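Side-chain contact in putative antibiotic biosynthesis monooxygenase (Bordetella bronchiseptica, PDB 3GZ7), which probably acts as an antibiotic biosynthesis monooxygenase of the dimeric alpha-beta barrel type, though its substrate is not known: residues I27-P31 against G32-D36. Residues are numbered along the deposited sequence; the frame is centred on the assembly and turned at random.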
loop_
_atom_site.group_PDB
_atom_site.type_symbol
_atom_site.label_atom_id
_atom_site.label_comp_id
_atom_site.label_asym_id
_atom_site.label_seq_id
_atom_site.Cartn_x
_atom_site.Cartn_y
_atom_site.Cartn_z
ATOM N N ILE A 27 -10.235 -0.122 -1.618
ATOM C CA ILE A 27 -11.646 -0.408 -1.497
ATOM C C ILE A 27 -12.329 0.751 -0.759
ATOM O O ILE A 27 -11.762 1.298 0.196
ATOM C CB ILE A 27 -11.820 -1.752 -0.729
ATOM C CG1 ILE A 27 -11.096 -2.869 -1.495
ATOM C CG2 ILE A 27 -13.292 -2.071 -0.510
ATOM C CD1 ILE A 27 -10.539 -3.979 -0.647
ATOM N N LEU A 28 -13.494 1.180 -1.234
ATOM C CA LEU A 28 -14.340 2.097 -0.489
ATOM C C LEU A 28 -15.630 1.356 -0.071
ATOM O O LEU A 28 -16.381 0.857 -0.919
ATOM C CB LEU A 28 -14.666 3.366 -1.282
ATOM C CG LEU A 28 -15.610 4.398 -0.624
ATOM C CD1 LEU A 28 -14.904 5.133 0.535
ATOM C CD2 LEU A 28 -16.140 5.418 -1.665
ATOM N N VAL A 29 -15.853 1.255 1.244
ATOM C CA VAL A 29 -16.964 0.512 1.783
ATOM C C VAL A 29 -18.131 1.493 1.979
ATOM O O VAL A 29 -17.938 2.629 2.377
ATOM C CB VAL A 29 -16.570 -0.162 3.118
ATOM C CG1 VAL A 29 -17.748 -0.519 3.918
ATOM C CG2 VAL A 29 -15.737 -1.413 2.868
ATOM N N GLN A 30 -19.336 1.031 1.672
ATOM C CA GLN A 30 -20.570 1.754 1.956
ATOM C C GLN A 30 -20.682 2.105 3.461
ATOM O O GLN A 30 -20.368 1.270 4.334
ATOM C CB GLN A 30 -21.767 0.910 1.552
ATOM C CG GLN A 30 -21.989 0.783 0.105
ATOM C CD GLN A 30 -23.255 -0.002 -0.206
ATOM O OE1 GLN A 30 -24.297 0.244 0.391
ATOM N NE2 GLN A 30 -23.170 -0.942 -1.151
ATOM N N PRO A 31 -21.161 3.332 3.761
ATOM C CA PRO A 31 -21.258 3.815 5.139
ATOM C C PRO A 31 -21.979 2.816 6.013
ATOM O O PRO A 31 -23.050 2.350 5.632
ATOM C CB PRO A 31 -22.116 5.084 4.998
ATOM C CG PRO A 31 -21.890 5.557 3.577
ATOM C CD PRO A 31 -21.662 4.324 2.779
ATOM N N GLY A 32 -21.405 2.482 7.168
ATOM C CA GLY A 32 -22.001 1.490 8.035
ATOM C C GLY A 32 -21.707 0.023 7.741
ATOM O O GLY A 32 -22.111 -0.830 8.517
ATOM N N ARG A 33 -20.999 -0.300 6.655
ATOM C CA ARG A 33 -20.786 -1.725 6.268
ATOM C C ARG A 33 -19.384 -2.280 6.609
ATOM O O ARG A 33 -18.985 -3.353 6.165
ATOM C CB ARG A 33 -21.137 -1.918 4.784
ATOM C CG ARG A 33 -22.493 -1.303 4.455
ATOM C CD ARG A 33 -23.448 -2.213 3.729
ATOM N NE ARG A 33 -23.666 -3.464 4.454
ATOM C CZ ARG A 33 -24.153 -4.579 3.911
ATOM N NH1 ARG A 33 -24.500 -4.622 2.623
ATOM N NH2 ARG A 33 -24.293 -5.664 4.663
ATOM N N GLU A 34 -18.666 -1.547 7.449
ATOM C CA GLU A 34 -17.269 -1.799 7.682
ATOM C C GLU A 34 -17.077 -3.112 8.416
ATOM O O GLU A 34 -16.241 -3.908 8.025
ATOM C CB GLU A 34 -16.642 -0.633 8.461
ATOM C CG GLU A 34 -16.511 0.645 7.710
ATOM C CD GLU A 34 -17.584 1.688 8.007
ATOM O OE1 GLU A 34 -18.749 1.334 8.279
ATOM O OE2 GLU A 34 -17.237 2.884 7.935
ATOM N N ALA A 35 -17.856 -3.339 9.476
ATOM C CA ALA A 35 -17.782 -4.568 10.265
ATOM C C ALA A 35 -18.162 -5.776 9.420
ATOM O O ALA A 35 -17.559 -6.849 9.520
ATOM C CB ALA A 35 -18.708 -4.472 11.531
ATOM N N ASP A 36 -19.176 -5.592 8.590
ATOM C CA ASP A 36 -19.646 -6.618 7.678
ATOM C C ASP A 36 -18.524 -6.951 6.710
ATOM O O ASP A 36 -18.354 -8.110 6.313
ATOM C CB ASP A 36 -20.866 -6.124 6.864
ATOM C CG ASP A 36 -22.186 -6.169 7.642
ATOM O OD1 ASP A 36 -22.269 -6.890 8.658
ATOM O OD2 ASP A 36 -23.154 -5.482 7.217
#
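Val-29 CG1 reaches the start of the following helix, 3.6 Å from the carbonyl carbon of its N-cap, Arg-33 C. With chi1 at 160°, this methyl stands opposite the backbone N of its own residue, where it also meets Arg-33 CB at 3.8 Å; the two side chains cross at about a right angle. Glu-34 CG is a looser neighbour of the same methyl, at 4.2 Å from Val-29 CG1. Val-29 is buried, and Phe-37 of helix 34-49 and Tyr-69 of strand 68-75 pack on it as well. Gln-30 opens a type II beta turn that ends at Arg-33, closed by a hydrogen bond of 2.9 Å from Arg-33 N to Gln-30 O. In the dimeric alpha-beta barrel subunit, this turn links strand 21-28 of the antiparallel sheet to helix 34-49, which has Arg-33 as its N-cap residue. The aliphatic part of Arg-33 lies alongside Gln-30, CG 3.7 Å from Gln-30 CB, before bends at chi2 and chi3 lead the guanidinium away. There Arg-33 NH2 forms a salt bridge of 2.8 Å with Asp-36 OD2, which sits at the guanidinium edge, in its plane, while NH2 comes from above the carboxylate plane. The extended side chain of Gln-30 carries its amide to Phe-102, where NE2 hydrogen-bonds to the carbonyl O. Pro-31 and Gly-32 fill the two central places of the turn; Gly-32, at phi 84°, has a backbone shape that would press a beta carbon against Pro-31 O.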